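Laccase (Botrytis aclada, PDB 3SQR) oxidises phenolic substrates such as hydroquinones at a copper centre and reduces dioxygen to water, probably serving in lignin breakdown and detoxification. Local coordinates at residues G65-N76 against G105-L116; V95-W104 against G178-P188. All blocks are in the same frame, centred on the assembly; numbering follows the deposited sequence. Where two conformers were deposited one is given.

Contact 1. Residues G65-N76 against G105-L116. With MAN (alpha-D-mannopyranose), chain C; NAG (2-acetamido-2-deoxy-beta-D-glucopyranose), chain H; NAG (2-acetamido-2-deoxy-beta-D-glucopyranose), chain G.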
loop_
_atom_site.group_PDB
_atom_site.type_symbol
_atom_site.label_atom_id
_atom_site.label_comp_id
_atom_site.label_asym_id
_atom_site.label_seq_id
_atom_site.Cartn_x
_atom_site.Cartn_y
_atom_site.Cartn_z
ATOM N N GLY A 65 -11.408 22.401 -1.556
ATOM C CA GLY A 65 -12.221 21.571 -2.399
ATOM C C GLY A 65 -13.620 21.513 -1.811
ATOM O O GLY A 65 -14.140 22.504 -1.287
ATOM N N VAL A 66 -14.241 20.347 -1.924
ATOM C CA VAL A 66 -15.609 20.132 -1.464
ATOM C C VAL A 66 -15.617 18.926 -0.616
ATOM O O VAL A 66 -14.633 18.195 -0.568
ATOM C CB VAL A 66 -16.521 19.928 -2.683
ATOM C CG1 VAL A 66 -16.468 21.216 -3.570
ATOM C CG2 VAL A 66 -16.094 18.684 -3.535
ATOM N N THR A 67 -16.763 18.677 -0.002
ATOM C CA THR A 67 -16.972 17.489 0.822
ATOM C C THR A 67 -17.528 16.350 -0.005
ATOM O O THR A 67 -18.530 16.532 -0.728
ATOM C CB THR A 67 -17.865 17.816 2.001
ATOM O OG1 THR A 67 -17.163 18.739 2.826
ATOM C CG2 THR A 67 -18.167 16.574 2.780
ATOM N N ARG A 68 -16.885 15.195 0.030
ATOM C CA ARG A 68 -17.379 14.042 -0.693
ATOM C C ARG A 68 -17.690 12.936 0.329
ATOM O O ARG A 68 -16.874 12.668 1.203
ATOM C CB ARG A 68 -16.334 13.570 -1.647
ATOM C CG ARG A 68 -16.194 14.591 -2.853
ATOM C CD ARG A 68 -15.391 14.029 -3.903
ATOM N NE ARG A 68 -14.832 15.101 -4.734
ATOM C CZ ARG A 68 -15.488 15.769 -5.678
ATOM N NH1 ARG A 68 -16.774 15.512 -5.948
ATOM N NH2 ARG A 68 -14.845 16.706 -6.351
ATOM N N GLU A 69 -18.882 12.376 0.237
ATOM C CA GLU A 69 -19.352 11.434 1.206
ATOM C C GLU A 69 -19.541 10.044 0.598
ATOM O O GLU A 69 -20.106 9.886 -0.487
ATOM C CB GLU A 69 -20.669 11.937 1.762
ATOM C CG GLU A 69 -21.215 11.092 2.909
ATOM C CD GLU A 69 -22.346 11.797 3.687
ATOM O OE1 GLU A 69 -23.132 12.509 3.041
ATOM O OE2 GLU A 69 -22.415 11.616 4.914
ATOM N N TYR A 70 -19.154 9.014 1.308
ATOM C CA TYR A 70 -19.193 7.658 0.812
ATOM C C TYR A 70 -19.730 6.759 1.893
ATOM O O TYR A 70 -19.494 6.987 3.072
ATOM C CB TYR A 70 -17.790 7.173 0.373
ATOM C CG TYR A 70 -17.260 7.751 -0.885
ATOM C CD1 TYR A 70 -17.477 7.125 -2.110
ATOM C CD2 TYR A 70 -16.521 8.898 -0.865
ATOM C CE1 TYR A 70 -16.951 7.673 -3.297
ATOM C CE2 TYR A 70 -16.019 9.438 -2.006
ATOM C CZ TYR A 70 -16.233 8.845 -3.214
ATOM O OH TYR A 70 -15.707 9.438 -4.321
ATOM N N TRP A 71 -20.447 5.703 1.504
ATOM C CA TRP A 71 -20.891 4.684 2.415
ATOM C C TRP A 71 -20.264 3.387 1.960
ATOM O O TRP A 71 -20.422 3.009 0.819
ATOM C CB TRP A 71 -22.439 4.577 2.447
ATOM C CG TRP A 71 -23.108 5.602 3.247
ATOM C CD1 TRP A 71 -23.497 5.503 4.572
ATOM C CD2 TRP A 71 -23.472 6.897 2.812
ATOM N NE1 TRP A 71 -24.073 6.695 4.984
ATOM C CE2 TRP A 71 -24.076 7.557 3.911
ATOM C CE3 TRP A 71 -23.347 7.581 1.591
ATOM C CZ2 TRP A 71 -24.511 8.845 3.823
ATOM C CZ3 TRP A 71 -23.816 8.852 1.504
ATOM C CH2 TRP A 71 -24.402 9.469 2.604
ATOM N N LEU A 72 -19.520 2.729 2.821
ATOM C CA LEU A 72 -18.899 1.458 2.440
ATOM C C LEU A 72 -19.365 0.427 3.401
ATOM O O LEU A 72 -19.423 0.644 4.610
ATOM C CB LEU A 72 -17.365 1.506 2.499
ATOM C CG LEU A 72 -16.660 2.458 1.525
ATOM C CD1 LEU A 72 -15.148 2.493 1.699
ATOM C CD2 LEU A 72 -17.044 2.054 0.132
ATOM N N SER A 73 -19.627 -0.728 2.849
ATOM C CA SER A 73 -19.986 -1.868 3.648
ATOM C C SER A 73 -18.939 -2.946 3.473
ATOM O O SER A 73 -18.652 -3.413 2.369
ATOM C CB SER A 73 -21.381 -2.349 3.243
ATOM O OG SER A 73 -21.627 -3.647 3.745
ATOM N N VAL A 74 -18.365 -3.365 4.595
ATOM C CA VAL A 74 -17.419 -4.445 4.606
ATOM C C VAL A 74 -18.188 -5.733 4.655
ATOM O O VAL A 74 -18.921 -5.982 5.610
ATOM C CB VAL A 74 -16.441 -4.357 5.767
ATOM C CG1 VAL A 74 -15.548 -5.594 5.840
ATOM C CG2 VAL A 74 -15.643 -3.059 5.608
ATOM N N GLU A 75 -18.035 -6.505 3.606
ATOM C CA GLU A 75 -18.886 -7.672 3.396
ATOM C C GLU A 75 -18.189 -8.968 3.217
ATOM O O GLU A 75 -17.059 -9.081 2.799
ATOM C CB GLU A 75 -19.783 -7.434 2.179
ATOM C CG GLU A 75 -20.469 -6.110 2.257
ATOM C CD GLU A 75 -21.688 -5.972 1.407
ATOM O OE1 GLU A 75 -21.747 -6.523 0.279
ATOM O OE2 GLU A 75 -22.597 -5.278 1.901
ATOM N N ASN A 76 -18.942 -10.004 3.574
ATOM C CA ASN A 76 -18.538 -11.351 3.401
ATOM C C ASN A 76 -19.184 -11.890 2.144
ATOM O O ASN A 76 -20.401 -12.027 2.078
ATOM C CB ASN A 76 -18.923 -12.099 4.677
ATOM C CG ASN A 76 -18.234 -13.418 4.792
ATOM O OD1 ASN A 76 -17.692 -14.008 3.830
ATOM N ND2 ASN A 76 -18.264 -13.932 6.020
ATOM N N GLY A 105 -7.521 18.466 -1.995
ATOM C CA GLY A 105 -8.130 19.443 -1.092
ATOM C C GLY A 105 -9.521 19.078 -0.593
ATOM O O GLY A 105 -10.015 19.738 0.332
ATOM N N ASP A 106 -10.177 18.078 -1.211
ATOM C CA ASP A 106 -11.496 17.691 -0.815
ATOM C C ASP A 106 -11.477 17.070 0.587
ATOM O O ASP A 106 -10.447 16.528 1.018
ATOM C CB ASP A 106 -12.080 16.661 -1.774
ATOM C CG ASP A 106 -12.502 17.261 -3.092
ATOM O OD1 ASP A 106 -12.541 18.517 -3.281
ATOM O OD2 ASP A 106 -12.841 16.431 -3.962
ATOM N N ASN A 107 -12.614 17.163 1.261
ATOM C CA ASN A 107 -12.822 16.504 2.566
ATOM C C ASN A 107 -13.626 15.297 2.273
ATOM O O ASN A 107 -14.638 15.425 1.609
ATOM C CB ASN A 107 -13.518 17.468 3.517
ATOM C CG ASN A 107 -12.618 18.634 3.869
ATOM O OD1 ASN A 107 -11.517 18.448 4.322
ATOM N ND2 ASN A 107 -13.086 19.862 3.630
ATOM N N LEU A 108 -13.151 14.134 2.745
ATOM C CA LEU A 108 -13.814 12.859 2.581
ATOM C C LEU A 108 -14.520 12.520 3.880
ATOM O O LEU A 108 -13.943 12.655 4.955
ATOM C CB LEU A 108 -12.836 11.764 2.202
ATOM C CG LEU A 108 -11.958 12.092 0.982
ATOM C CD1 LEU A 108 -11.215 10.809 0.500
ATOM C CD2 LEU A 108 -12.725 12.802 -0.166
ATOM N N ILE A 109 -15.741 12.057 3.754
ATOM C CA ILE A 109 -16.505 11.433 4.833
ATOM C C ILE A 109 -16.836 10.026 4.368
ATOM O O ILE A 109 -17.586 9.868 3.395
ATOM C CB ILE A 109 -17.775 12.211 5.076
ATOM C CG1 ILE A 109 -17.429 13.654 5.434
ATOM C CG2 ILE A 109 -18.571 11.546 6.207
ATOM C CD1 ILE A 109 -18.651 14.523 5.581
ATOM N N ILE A 110 -16.259 9.020 5.012
ATOM C CA ILE A 110 -16.441 7.658 4.555
ATOM C C ILE A 110 -17.019 6.836 5.694
ATOM O O ILE A 110 -16.345 6.529 6.635
ATOM C CB ILE A 110 -15.170 7.032 4.070
ATOM C CG1 ILE A 110 -14.484 7.992 3.060
ATOM C CG2 ILE A 110 -15.460 5.583 3.537
ATOM C CD1 ILE A 110 -13.017 7.725 2.788
ATOM N N HIS A 111 -18.302 6.550 5.588
ATOM C CA HIS A 111 -19.019 5.735 6.561
ATOM C C HIS A 111 -18.753 4.291 6.316
ATOM O O HIS A 111 -19.178 3.769 5.278
ATOM C CB HIS A 111 -20.524 5.964 6.488
ATOM C CG HIS A 111 -20.917 7.405 6.458
ATOM N ND1 HIS A 111 -21.067 8.154 7.605
ATOM C CD2 HIS A 111 -21.224 8.227 5.429
ATOM C CE1 HIS A 111 -21.415 9.388 7.279
ATOM N NE2 HIS A 111 -21.536 9.457 5.967
ATOM N N VAL A 112 -18.026 3.642 7.234
ATOM C CA VAL A 112 -17.615 2.262 7.058
ATOM C C VAL A 112 -18.390 1.420 8.029
ATOM O O VAL A 112 -18.159 1.486 9.245
ATOM C CB VAL A 112 -16.134 2.026 7.266
ATOM C CG1 VAL A 112 -15.799 0.564 7.077
ATOM C CG2 VAL A 112 -15.319 2.881 6.189
ATOM N N THR A 113 -19.230 0.566 7.473
ATOM C CA THR A 113 -20.013 -0.381 8.304
ATOM C C THR A 113 -19.457 -1.757 8.160
ATOM O O THR A 113 -19.237 -2.252 7.035
ATOM C CB THR A 113 -21.497 -0.380 7.874
ATOM O OG1 THR A 113 -22.063 0.955 7.989
ATOM C CG2 THR A 113 -22.294 -1.434 8.716
ATOM N N ASN A 114 -19.147 -2.378 9.299
ATOM C CA ASN A 114 -18.640 -3.720 9.307
ATOM C C ASN A 114 -19.781 -4.690 9.257
ATOM O O ASN A 114 -20.386 -4.978 10.265
ATOM C CB ASN A 114 -17.783 -4.045 10.557
ATOM C CG ASN A 114 -17.210 -5.387 10.516
ATOM O OD1 ASN A 114 -17.361 -6.123 9.521
ATOM N ND2 ASN A 114 -16.434 -5.748 11.587
ATOM N N ASN A 115 -20.005 -5.262 8.098
ATOM C CA ASN A 115 -21.011 -6.315 7.939
ATOM C C ASN A 115 -20.466 -7.737 7.860
ATOM O O ASN A 115 -21.150 -8.650 7.359
ATOM C CB ASN A 115 -21.934 -5.984 6.772
ATOM C CG ASN A 115 -22.828 -4.828 7.084
ATOM O OD1 ASN A 115 -23.501 -4.792 8.153
ATOM N ND2 ASN A 115 -22.796 -3.809 6.205
ATOM N N LEU A 116 -19.248 -7.940 8.360
ATOM C CA LEU A 116 -18.728 -9.254 8.593
ATOM C C LEU A 116 -19.334 -9.696 9.927
ATOM O O LEU A 116 -19.674 -8.842 10.759
ATOM C CB LEU A 116 -17.213 -9.236 8.726
ATOM C CG LEU A 116 -16.504 -8.692 7.471
ATOM C CD1 LEU A 116 -15.011 -8.556 7.927
ATOM C CD2 LEU A 116 -16.726 -9.563 6.228
HETATM C C1 MAN C . -22.636 10.037 -4.381
HETATM C C2 MAN C . -23.317 10.607 -3.119
HETATM C C3 MAN C . -22.788 12.029 -2.849
HETATM C C4 MAN C . -21.266 11.991 -2.709
HETATM C C5 MAN C . -20.644 11.360 -3.961
HETATM C C6 MAN C . -19.145 11.097 -3.759
HETATM O O2 MAN C . -23.172 9.730 -2.002
HETATM O O3 MAN C . -23.375 12.616 -1.710
HETATM O O4 MAN C . -20.695 13.232 -2.245
HETATM O O5 MAN C . -21.226 10.086 -4.253
HETATM O O6 MAN C . -18.574 10.498 -4.924
HETATM C C1 NAG H . -17.720 -15.208 6.245
HETATM C C2 NAG H . -17.428 -15.424 7.701
HETATM C C3 NAG H . -16.975 -16.849 7.911
HETATM C C4 NAG H . -17.989 -17.857 7.374
HETATM C C5 NAG H . -18.260 -17.476 5.930
HETATM C C6 NAG H . -19.300 -18.432 5.334
HETATM C C7 NAG H . -16.366 -13.518 8.730
HETATM C C8 NAG H . -15.052 -12.840 8.938
HETATM N N2 NAG H . -16.291 -14.600 8.053
HETATM O O3 NAG H . -16.723 -17.028 9.274
HETATM O O4 NAG H . -17.400 -19.148 7.412
HETATM O O5 NAG H . -18.750 -16.141 5.904
HETATM O O6 NAG H . -20.517 -18.219 6.018
HETATM O O7 NAG H . -17.398 -13.050 9.171
HETATM C C1 NAG G . -22.127 0.047 -0.288
HETATM C C2 NAG G . -22.891 1.239 -0.814
HETATM C C3 NAG G . -23.707 1.880 0.278
HETATM C C4 NAG G . -24.622 0.846 0.863
HETATM C C5 NAG G . -23.819 -0.326 1.356
HETATM C C6 NAG G . -24.693 -1.429 1.957
HETATM C C7 NAG G . -21.515 2.269 -2.559
HETATM C C8 NAG G . -20.434 3.285 -2.799
HETATM N N2 NAG G . -21.895 2.195 -1.271
HETATM O O3 NAG G . -24.474 2.864 -0.304
HETATM O O4 NAG G . -25.292 1.424 1.923
HETATM O O5 NAG G . -23.065 -0.897 0.282
HETATM O O6 NAG G . -25.580 -1.904 0.916
HETATM O O7 NAG G . -21.968 1.584 -3.477
HETATM O O HOH W 1 -11.780 21.873 0.874
HETATM O O HOH W 2 -21.462 -9.595 4.865
#
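The indole of Trp71, in one of two conformers, lies over the imidazole of His111 in an offset stack, five-membered-ring centroids 4.1 Å and planes 21° apart. His111 is held from its edge too: NE2, with Glu69 OE2 in the ring plane, donates a nearly straight bond of 2.6 Å, probably favouring a positive ring. Glu69 reaches it with CG anti to the backbone N (chi1 -174°) and an extended chain. Val66 N holds Asp106 OD1 at 2.8 Å and Arg68 NE holds OD2 at 2.5 Å in a salt bridge, each from above the carboxylate plane; Asp103 N of the preceding strand also donates to OD2. Asn115 ND2 donates to Ser73 OG at 2.7 Å. Leu72 CD1 rests on Ile110 CG2 at 3.6 Å, facing the domain core. Asn76 ND2 carries an N-acetylglucosamine, a second donates N2 to Trp71 O, and a mannose O4 accepts from Glu69 N. Arg68, Tyr70 and Leu72 each bond through N and O to the residues flanking their partners, Leu72 to His111 O and Thr113 N, as in a parallel pair. These are the central strands of a four-stranded mixed cupredoxin-like sheet, 86-91 flanking 67-79 and 152-158 flanking 107-114, both antiparallel.

Contact 2. Residues V95-W104 against G178-P188. With NAG (2-acetamido-2-deoxy-beta-D-glucopyranose), chain B; BMA (beta-D-mannopyranose), chain D.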
loop_
_atom_site.group_PDB
_atom_site.type_symbol
_atom_site.label_atom_id
_atom_site.label_comp_id
_atom_site.label_asym_id
_atom_site.label_seq_id
_atom_site.Cartn_x
_atom_site.Cartn_y
_atom_site.Cartn_z
ATOM N N VAL A 95 -14.291 -7.001 -5.859
ATOM C CA VAL A 95 -12.813 -6.923 -5.706
ATOM C C VAL A 95 -12.296 -6.450 -7.028
ATOM O O VAL A 95 -12.512 -7.124 -8.027
ATOM C CB VAL A 95 -12.193 -8.244 -5.333
ATOM C CG1 VAL A 95 -10.676 -8.171 -5.254
ATOM C CG2 VAL A 95 -12.778 -8.792 -4.002
ATOM N N PRO A 96 -11.643 -5.301 -7.055
ATOM C CA PRO A 96 -11.464 -4.280 -6.011
ATOM C C PRO A 96 -12.760 -3.663 -5.539
ATOM O O PRO A 96 -13.770 -3.707 -6.269
ATOM C CB PRO A 96 -10.627 -3.197 -6.697
ATOM C CG PRO A 96 -10.219 -3.731 -7.994
ATOM C CD PRO A 96 -11.156 -4.847 -8.363
ATOM N N GLY A 97 -12.737 -3.087 -4.345
ATOM C CA GLY A 97 -13.831 -2.285 -3.861
ATOM C C GLY A 97 -14.146 -1.104 -4.732
ATOM O O GLY A 97 -13.405 -0.812 -5.691
ATOM N N PRO A 98 -15.212 -0.366 -4.364
ATOM C CA PRO A 98 -15.563 0.872 -5.081
ATOM C C PRO A 98 -14.427 1.858 -5.122
ATOM O O PRO A 98 -13.658 1.982 -4.193
ATOM C CB PRO A 98 -16.674 1.493 -4.216
ATOM C CG PRO A 98 -17.188 0.460 -3.377
ATOM C CD PRO A 98 -16.110 -0.624 -3.244
ATOM N N ALA A 99 -14.331 2.589 -6.231
ATOM C CA ALA A 99 -13.372 3.678 -6.310
ATOM C C ALA A 99 -13.828 4.864 -5.465
ATOM O O ALA A 99 -14.982 5.284 -5.517
ATOM C CB ALA A 99 -13.215 4.145 -7.763
ATOM N N ILE A 100 -12.881 5.423 -4.722
ATOM C CA ILE A 100 -13.066 6.663 -4.081
ATOM C C ILE A 100 -12.219 7.604 -4.863
ATOM O O ILE A 100 -10.978 7.458 -4.925
ATOM C CB ILE A 100 -12.615 6.574 -2.629
ATOM C CG1 ILE A 100 -13.492 5.542 -1.939
ATOM C CG2 ILE A 100 -12.630 7.982 -1.996
ATOM C CD1 ILE A 100 -13.168 5.312 -0.521
ATOM N N ILE A 101 -12.896 8.581 -5.478
ATOM C CA ILE A 101 -12.247 9.547 -6.379
ATOM C C ILE A 101 -12.569 10.924 -5.811
ATOM O O ILE A 101 -13.752 11.272 -5.567
ATOM C CB ILE A 101 -12.626 9.354 -7.845
ATOM C CG1 ILE A 101 -12.248 7.930 -8.334
ATOM C CG2 ILE A 101 -11.938 10.446 -8.777
ATOM C CD1 ILE A 101 -12.656 7.548 -9.853
ATOM N N ALA A 102 -11.530 11.704 -5.576
ATOM C CA ALA A 102 -11.694 13.018 -5.062
ATOM C C ALA A 102 -10.707 13.929 -5.739
ATOM O O ALA A 102 -9.950 13.498 -6.583
ATOM C CB ALA A 102 -11.526 13.030 -3.480
ATOM N N ASP A 103 -10.804 15.223 -5.455
ATOM C CA ASP A 103 -9.841 16.201 -5.910
ATOM C C ASP A 103 -9.004 16.577 -4.730
ATOM O O ASP A 103 -9.457 16.584 -3.589
ATOM C CB ASP A 103 -10.526 17.507 -6.410
ATOM C CG ASP A 103 -11.310 17.289 -7.678
ATOM O OD1 ASP A 103 -10.914 16.464 -8.494
ATOM O OD2 ASP A 103 -12.368 17.900 -7.806
ATOM N N TRP A 104 -7.783 16.961 -5.047
ATOM C CA TRP A 104 -6.854 17.526 -4.120
ATOM C C TRP A 104 -7.571 18.606 -3.317
ATOM O O TRP A 104 -8.132 19.555 -3.879
ATOM C CB TRP A 104 -5.729 18.106 -4.959
ATOM C CG TRP A 104 -4.632 18.666 -4.239
ATOM C CD1 TRP A 104 -4.289 18.445 -2.940
ATOM C CD2 TRP A 104 -3.650 19.521 -4.784
ATOM N NE1 TRP A 104 -3.146 19.187 -2.604
ATOM C CE2 TRP A 104 -2.747 19.857 -3.737
ATOM C CE3 TRP A 104 -3.475 20.107 -6.056
ATOM C CZ2 TRP A 104 -1.692 20.743 -3.919
ATOM C CZ3 TRP A 104 -2.399 20.985 -6.241
ATOM C CH2 TRP A 104 -1.515 21.275 -5.185
ATOM N N GLY A 178 -9.444 -9.633 -0.428
ATOM C CA GLY A 178 -10.053 -8.696 -1.371
ATOM C C GLY A 178 -10.484 -7.356 -0.797
ATOM O O GLY A 178 -11.101 -6.576 -1.535
ATOM N N LEU A 179 -10.191 -7.093 0.495
ATOM C CA LEU A 179 -10.685 -5.935 1.218
ATOM C C LEU A 179 -9.812 -4.667 0.956
ATOM O O LEU A 179 -9.071 -4.167 1.818
ATOM C CB LEU A 179 -10.873 -6.228 2.699
ATOM C CG LEU A 179 -11.769 -5.283 3.452
ATOM C CD1 LEU A 179 -13.156 -5.020 2.767
ATOM C CD2 LEU A 179 -12.034 -5.884 4.893
ATOM N N PHE A 180 -9.866 -4.238 -0.282
ATOM C CA PHE A 180 -9.131 -3.046 -0.756
ATOM C C PHE A 180 -9.842 -2.413 -1.946
ATOM O O PHE A 180 -10.662 -3.050 -2.575
ATOM C CB PHE A 180 -7.692 -3.439 -1.170
ATOM C CG PHE A 180 -7.623 -4.308 -2.382
ATOM C CD1 PHE A 180 -7.574 -3.739 -3.654
ATOM C CD2 PHE A 180 -7.625 -5.674 -2.289
ATOM C CE1 PHE A 180 -7.539 -4.518 -4.818
ATOM C CE2 PHE A 180 -7.539 -6.463 -3.465
ATOM C CZ PHE A 180 -7.539 -5.889 -4.707
ATOM N N GLY A 181 -9.530 -1.173 -2.236
ATOM C CA GLY A 181 -10.092 -0.468 -3.384
ATOM C C GLY A 181 -9.192 0.674 -3.734
ATOM O O GLY A 181 -8.212 0.959 -2.997
ATOM N N PRO A 182 -9.443 1.298 -4.889
ATOM C CA PRO A 182 -8.602 2.388 -5.318
ATOM C C PRO A 182 -9.044 3.703 -4.678
ATOM O O PRO A 182 -10.233 3.952 -4.518
ATOM C CB PRO A 182 -8.829 2.421 -6.821
ATOM C CG PRO A 182 -10.214 1.906 -7.042
ATOM C CD PRO A 182 -10.487 0.951 -5.859
ATOM N N LEU A 183 -8.071 4.560 -4.356
ATOM C CA LEU A 183 -8.332 5.894 -3.925
ATOM C C LEU A 183 -7.515 6.825 -4.805
ATOM O O LEU A 183 -6.291 6.816 -4.712
ATOM C CB LEU A 183 -7.889 6.018 -2.472
ATOM C CG LEU A 183 -7.905 7.407 -1.816
ATOM C CD1 LEU A 183 -9.147 8.195 -1.950
ATOM C CD2 LEU A 183 -7.617 7.184 -0.267
ATOM N N ILE A 184 -8.185 7.536 -5.673
ATOM C CA ILE A 184 -7.565 8.384 -6.702
ATOM C C ILE A 184 -7.897 9.792 -6.351
ATOM O O ILE A 184 -9.087 10.129 -6.182
ATOM C CB ILE A 184 -8.083 8.043 -8.085
ATOM C CG1 ILE A 184 -7.575 6.664 -8.464
ATOM C CG2 ILE A 184 -7.519 8.976 -9.091
ATOM C CD1 ILE A 184 -8.175 6.113 -9.806
ATOM N N ILE A 185 -6.869 10.614 -6.214
ATOM C CA ILE A 185 -7.048 12.019 -5.887
ATOM C C ILE A 185 -6.513 12.820 -7.094
ATOM O O ILE A 185 -5.341 12.790 -7.401
ATOM C CB ILE A 185 -6.371 12.436 -4.563
ATOM C CG1 ILE A 185 -6.828 11.495 -3.402
ATOM C CG2 ILE A 185 -6.670 13.923 -4.238
ATOM C CD1 ILE A 185 -5.753 11.382 -2.262
ATOM N N ASN A 186 -7.430 13.501 -7.765
ATOM C CA ASN A 186 -7.005 14.258 -8.945
ATOM C C ASN A 186 -6.275 15.486 -8.542
ATOM O O ASN A 186 -6.465 16.083 -7.487
ATOM C CB ASN A 186 -8.141 14.520 -9.892
ATOM C CG ASN A 186 -8.579 13.244 -10.596
ATOM O OD1 ASN A 186 -7.814 12.590 -11.360
ATOM N ND2 ASN A 186 -9.767 12.870 -10.298
ATOM N N GLY A 187 -5.386 15.858 -9.433
ATOM C CA GLY A 187 -4.474 16.933 -9.172
ATOM C C GLY A 187 -3.583 17.030 -10.396
ATOM O O GLY A 187 -3.838 16.406 -11.426
ATOM N N PRO A 188 -2.541 17.837 -10.287
ATOM C CA PRO A 188 -1.670 18.007 -11.431
ATOM C C PRO A 188 -0.722 16.814 -11.649
ATOM O O PRO A 188 -0.680 15.871 -10.876
ATOM C CB PRO A 188 -0.889 19.249 -11.070
ATOM C CG PRO A 188 -0.781 19.202 -9.563
ATOM C CD PRO A 188 -2.151 18.666 -9.160
HETATM C C1 NAG B . -12.589 2.629 -12.948
HETATM C C2 NAG B . -13.863 3.078 -12.238
HETATM C C3 NAG B . -14.464 4.342 -12.858
HETATM C C4 NAG B . -13.411 5.424 -13.077
HETATM C C5 NAG B . -12.139 4.842 -13.709
HETATM C C6 NAG B . -11.047 5.912 -13.879
HETATM C C7 NAG B . -15.118 1.400 -11.018
HETATM C C8 NAG B . -16.117 0.285 -11.014
HETATM N N2 NAG B . -14.855 2.002 -12.183
HETATM O O3 NAG B . -15.485 4.853 -12.010
HETATM O O4 NAG B . -13.976 6.323 -14.020
HETATM O O5 NAG B . -11.660 3.717 -12.961
HETATM O O6 NAG B . -10.301 6.082 -12.682
HETATM O O7 NAG B . -14.542 1.729 -9.966
HETATM C C1 BMA D . -14.256 7.646 -13.517
HETATM C C2 BMA D . -14.537 8.587 -14.697
HETATM C C3 BMA D . -14.811 10.012 -14.150
HETATM C C4 BMA D . -15.929 9.979 -13.091
HETATM C C5 BMA D . -15.699 8.847 -12.073
HETATM C C6 BMA D . -16.917 8.646 -11.176
HETATM O O2 BMA D . -15.610 7.962 -15.383
HETATM O O3 BMA D . -15.015 11.034 -15.120
HETATM O O4 BMA D . -15.956 11.218 -12.407
HETATM O O5 BMA D . -15.396 7.600 -12.690
HETATM O O6 BMA D . -17.988 8.069 -11.924
#
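Leu183 holds CG anti to its backbone N (chi1 173°) and Ile100 sets CG2 likewise, which brings Leu183 CD1 against Ile100 CG2 at a tight 3.5 Å. The two belong to parallel strands, 100-103 and 180-186, at one margin of the second sheet of a cupredoxin-like beta sandwich. Ile100 bonds through N and O to Pro182 O and Ile184 N, Ala102 in the same way to Ile184 O and Asn186 N. Ile100, Ala102, Leu183 and Ile185 face the sandwich interior, where Leu108 of the opposing sheet meets Ile100, Ala102 and Leu183. On the other face Ile101 and Ile184 lie side by side, and their CD1 methyls reach the sugars of an attached glycan. Asn186 crosses Ile101 obliquely, its ND2 3.6 Å from Ile101 CG2.

The peptide before Pro96 is cis, and Gly97 N donates to Phe180 O at 2.7 Å. Phe180 takes chi1 68°, which lays its ring by Pro96 and Val95: CE1 meets Pro96 CB at 3.8 Å and CZ meets Val95 CG1. The ring also approaches His168, a ligand of a copper ion, so this end of the pair borders the metal site. Beyond, Ala99 CB packs on Pro182 CG. At the far end Trp104 N donates to Asn186 O at 2.9 Å, and the indole crosses Pro188 at about a right angle, CE3 lying 3.7 Å from Pro188 CD.

In the fold
From the N terminus the chain runs first through 65-76, then 95-104, 105-116 and finally 178-188, so the two contacts cross rather than nest. Contact 1 closes a loop of 28 residues that contains strands 86-91 and 100-103; contact 2 closes a longer one of 73 residues holding 107-114, 123-125, 152-158 and 163-169. Segment 95-104 leads directly into 105-116, carrying the chain from one sheet to the facing one. Contact 1 builds the middle of one sheet of the first cupredoxin-like domain and contact 2 the edge of the other. Between the two sheets, the salt bridge from Arg68 NH2 to Asp103 OD2 and the packing of Leu108 CD2 on Ala102 CB join them.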